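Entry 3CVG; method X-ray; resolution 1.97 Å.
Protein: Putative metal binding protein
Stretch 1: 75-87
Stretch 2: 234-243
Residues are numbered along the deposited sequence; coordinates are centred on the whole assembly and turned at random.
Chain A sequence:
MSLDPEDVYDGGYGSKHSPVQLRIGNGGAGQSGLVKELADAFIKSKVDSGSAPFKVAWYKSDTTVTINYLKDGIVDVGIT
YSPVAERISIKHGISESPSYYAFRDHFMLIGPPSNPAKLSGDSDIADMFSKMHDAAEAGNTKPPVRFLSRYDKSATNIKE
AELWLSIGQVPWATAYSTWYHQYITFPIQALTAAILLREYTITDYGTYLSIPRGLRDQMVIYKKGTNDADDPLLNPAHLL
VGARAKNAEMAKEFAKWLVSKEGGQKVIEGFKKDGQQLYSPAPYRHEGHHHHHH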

# COMPACT_ATOMS: atom_id res chain seq x y z
N VAL A 75 13.57 4.98 14.02
CA VAL A 75 13.79 5.44 12.65
C VAL A 75 13.70 6.96 12.62
O VAL A 75 13.20 7.58 13.56
CB VAL A 75 12.75 4.85 11.67
CG1 VAL A 75 12.86 3.33 11.65
CG2 VAL A 75 11.34 5.29 12.07
N ASP A 76 14.19 7.56 11.55
CA ASP A 76 14.18 9.02 11.41
C ASP A 76 12.97 9.50 10.62
O ASP A 76 12.40 10.55 10.90
CB ASP A 76 15.46 9.48 10.71
CG ASP A 76 16.70 8.99 11.41
OD1 ASP A 76 16.94 9.42 12.56
OD2 ASP A 76 17.44 8.17 10.82
N VAL A 77 12.59 8.71 9.62
CA VAL A 77 11.44 9.03 8.79
C VAL A 77 10.62 7.78 8.56
O VAL A 77 11.06 6.67 8.85
CB VAL A 77 11.87 9.60 7.43
CG1 VAL A 77 12.49 10.98 7.61
CG2 VAL A 77 12.87 8.67 6.76
N GLY A 78 9.41 7.97 8.05
CA GLY A 78 8.55 6.83 7.78
C GLY A 78 7.60 7.14 6.66
O GLY A 78 7.00 8.21 6.61
N ILE A 79 7.49 6.20 5.72
CA ILE A 79 6.56 6.38 4.62
C ILE A 79 5.34 5.60 5.08
O ILE A 79 5.39 4.38 5.28
CB ILE A 79 7.11 5.80 3.31
CG1 ILE A 79 8.40 6.53 2.93
CG2 ILE A 79 6.08 5.96 2.20
CD1 ILE A 79 9.01 6.08 1.62
N THR A 80 4.25 6.32 5.28
CA THR A 80 3.03 5.72 5.77
C THR A 80 1.88 5.75 4.77
O THR A 80 1.93 6.46 3.76
CB THR A 80 2.62 6.40 7.08
OG1 THR A 80 2.55 7.82 6.88
CG2 THR A 80 3.66 6.13 8.15
N TYR A 81 0.83 4.98 5.07
CA TYR A 81 -0.33 4.89 4.20
C TYR A 81 -1.65 5.17 4.92
O TYR A 81 -2.66 4.52 4.65
CB TYR A 81 -0.39 3.49 3.59
CG TYR A 81 0.90 3.06 2.93
CD1 TYR A 81 1.12 3.27 1.58
CD2 TYR A 81 1.91 2.43 3.67
CE1 TYR A 81 2.30 2.85 0.96
CE2 TYR A 81 3.09 2.01 3.07
CZ TYR A 81 3.28 2.22 1.72
OH TYR A 81 4.43 1.77 1.12
N SER A 82 -1.65 6.13 5.84
CA SER A 82 -2.87 6.47 6.56
C SER A 82 -2.91 7.95 6.95
O SER A 82 -2.37 8.34 7.98
CB SER A 82 -3.01 5.60 7.81
OG SER A 82 -4.17 5.95 8.56
N PRO A 83 -3.56 8.79 6.12
CA PRO A 83 -3.65 10.22 6.42
C PRO A 83 -4.13 10.54 7.84
O PRO A 83 -3.63 11.47 8.48
CB PRO A 83 -4.62 10.72 5.35
CG PRO A 83 -4.25 9.88 4.17
CD PRO A 83 -4.10 8.49 4.78
N VAL A 84 -5.10 9.78 8.35
CA VAL A 84 -5.60 10.05 9.70
C VAL A 84 -4.57 9.74 10.77
O VAL A 84 -4.37 10.52 11.71
CB VAL A 84 -6.89 9.24 10.02
CG1 VAL A 84 -7.30 9.48 11.47
CG2 VAL A 84 -8.01 9.66 9.09
N ALA A 85 -3.91 8.59 10.63
CA ALA A 85 -2.89 8.18 11.59
C ALA A 85 -1.74 9.18 11.53
O ALA A 85 -1.12 9.48 12.55
CB ALA A 85 -2.39 6.76 11.26
N GLU A 86 -1.47 9.68 10.33
CA GLU A 86 -0.41 10.66 10.14
C GLU A 86 -0.76 11.94 10.91
O GLU A 86 0.05 12.44 11.68
CB GLU A 86 -0.23 10.93 8.64
CG GLU A 86 0.57 9.84 7.91
CD GLU A 86 0.16 9.65 6.46
OE1 GLU A 86 -0.29 10.63 5.82
OE2 GLU A 86 0.31 8.51 5.94
N ARG A 87 -1.97 12.44 10.70
CA ARG A 87 -2.43 13.65 11.39
C ARG A 87 -2.34 13.52 12.91
O ARG A 87 -1.93 14.46 13.60
CB ARG A 87 -3.89 13.97 11.02
CG ARG A 87 -4.50 15.09 11.87
CD ARG A 87 -5.95 15.37 11.49
NE ARG A 87 -6.87 14.33 11.95
CZ ARG A 87 -7.18 14.11 13.23
NH1 ARG A 87 -6.64 14.85 14.19
NH2 ARG A 87 -8.03 13.14 13.54
N LEU A 234 -7.55 4.45 -3.99
CA LEU A 234 -6.29 5.18 -4.10
C LEU A 234 -5.51 4.90 -2.82
O LEU A 234 -6.09 4.91 -1.74
CB LEU A 234 -6.53 6.69 -4.23
CG LEU A 234 -5.27 7.57 -4.15
CD1 LEU A 234 -4.38 7.31 -5.35
CD2 LEU A 234 -5.66 9.05 -4.09
N ASN A 235 -4.21 4.64 -2.93
CA ASN A 235 -3.40 4.35 -1.75
C ASN A 235 -2.25 5.34 -1.64
O ASN A 235 -1.12 5.07 -2.03
CB ASN A 235 -2.85 2.91 -1.82
CG ASN A 235 -2.10 2.52 -0.55
OD1 ASN A 235 -2.44 2.95 0.54
ND2 ASN A 235 -1.09 1.67 -0.71
N PRO A 236 -2.54 6.53 -1.09
CA PRO A 236 -1.52 7.57 -0.93
C PRO A 236 -0.45 7.24 0.10
O PRO A 236 -0.73 6.66 1.16
CB PRO A 236 -2.35 8.80 -0.54
CG PRO A 236 -3.48 8.20 0.25
CD PRO A 236 -3.85 6.99 -0.60
N ALA A 237 0.78 7.62 -0.22
CA ALA A 237 1.92 7.40 0.66
C ALA A 237 2.49 8.74 1.05
O ALA A 237 2.72 9.60 0.19
CB ALA A 237 2.98 6.56 -0.06
N HIS A 238 2.70 8.94 2.35
CA HIS A 238 3.26 10.18 2.88
C HIS A 238 4.51 9.88 3.70
O HIS A 238 4.65 8.78 4.25
CB HIS A 238 2.25 10.90 3.79
CG HIS A 238 1.18 11.64 3.06
ND1 HIS A 238 0.09 11.00 2.48
CD2 HIS A 238 1.01 12.96 2.81
CE1 HIS A 238 -0.69 11.91 1.92
NE2 HIS A 238 -0.16 13.10 2.11
N LEU A 239 5.41 10.85 3.77
CA LEU A 239 6.63 10.70 4.56
C LEU A 239 6.44 11.48 5.86
O LEU A 239 5.88 12.58 5.86
CB LEU A 239 7.84 11.27 3.83
CG LEU A 239 9.15 11.16 4.63
CD1 LEU A 239 9.62 9.72 4.61
CD2 LEU A 239 10.21 12.06 4.04
N LEU A 240 6.90 10.90 6.96
CA LEU A 240 6.79 11.55 8.26
C LEU A 240 8.19 11.80 8.80
O LEU A 240 9.03 10.90 8.80
CB LEU A 240 6.01 10.68 9.25
CG LEU A 240 4.52 10.45 8.99
CD1 LEU A 240 3.96 9.49 10.04
CD2 LEU A 240 3.78 11.78 9.04
N VAL A 241 8.44 13.02 9.24
CA VAL A 241 9.73 13.38 9.81
C VAL A 241 9.58 13.33 11.32
O VAL A 241 8.77 14.05 11.90
CB VAL A 241 10.17 14.79 9.38
CG1 VAL A 241 11.40 15.23 10.16
CG2 VAL A 241 10.47 14.80 7.88
N GLY A 242 10.34 12.44 11.95
CA GLY A 242 10.27 12.30 13.39
C GLY A 242 10.67 13.56 14.14
O GLY A 242 11.65 14.21 13.77
N ALA A 243 9.92 13.90 15.18
CA ALA A 243 10.20 15.09 15.97
C ALA A 243 11.46 14.90 16.82
O ALA A 243 12.26 15.83 16.97
CB ALA A 243 9.01 15.41 16.87
O HOH W 1 -4.58 3.09 2.23
O HOH W 2 -0.58 8.41 3.23

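The contact is built first from backbone. Strand 77-80 runs antiparallel to strand 234-241, their directions 159° apart, and two pairs carry the ladder. At Thr 80 and His 238 the bonds run both ways: Thr 80 N gives to His 238 O at 2.7 Å, and His 238 N to Thr 80 O at 3.0 Å. Gly 78 and Leu 240 repeat the pattern, with Leu 240 N to Gly 78 O at 2.7 Å and Gly 78 N to Leu 240 O at 3.0 Å. One more bond, from Gly 242 N to Asp 76 O at 3.0 Å and nearly straight at 164°, extends the pairing past Val 77. Between these rungs the carbonyls also receive CA-H groups, as where Ile 79 CA lies 3.1 Å from His 238 O.

The charged side chain of Glu 86 is the polar centre on the face of Thr 80 and His 238. Its OE2 accepts from Thr 80 OG1 at 2.5 Å and from Ser 82 N at 3.1 Å, tying the start of the helix back to the strand. Water 2 carries the network across: it is within hydrogen-bonding reach of Glu 86 OE2 at 2.9 Å, Pro 236 O at 2.7 Å and His 238 ND1 at 2.8 Å, with more acceptors around it than it has protons to give. The carboxylate and imidazole do not bond directly; Glu 86 OE1 comes within 3.4 Å of His 238 ND1, but at a poor angle. Ser 82 caps the helix through a weak bond, Ala 85 N to Ser 82 OG at 3.4 Å.

Packing follows the alternation of the strands. On the face of Val 77 and Ile 79, Leu 239 reaches across with its end: its CD1 is 3.6 Å from Val 77 CB and 3.8 Å from Ile 79 CG1, so one methyl serves two neighbours. Ala 237 CB meets Ile 79 CG2 and Tyr 81 CE1, each at 3.9 Å, its small side chain touching both an aliphatic branch and an aromatic ring.

On the other face, Gly 78 has no side chain beside Leu 240, whose side chain packs against Thr 80 and Glu 86, with Leu 240 CD1 3.8 Å from Thr 80 OG1 and Leu 240 CD2 3.9 Å from Glu 86 CG. Leu 240 has more area covered by the opposing stretch than any other residue here. At the exposed margin, Pro 83 CG and Pro 236 CG meet loosely at 4.3 Å. The rule is economical: backbone bonds pair the strands, Glu 86 and a water link the polar groups beside Leu 240, and Val 77, Ile 79, Ala 237 and Leu 239 pack on the other face.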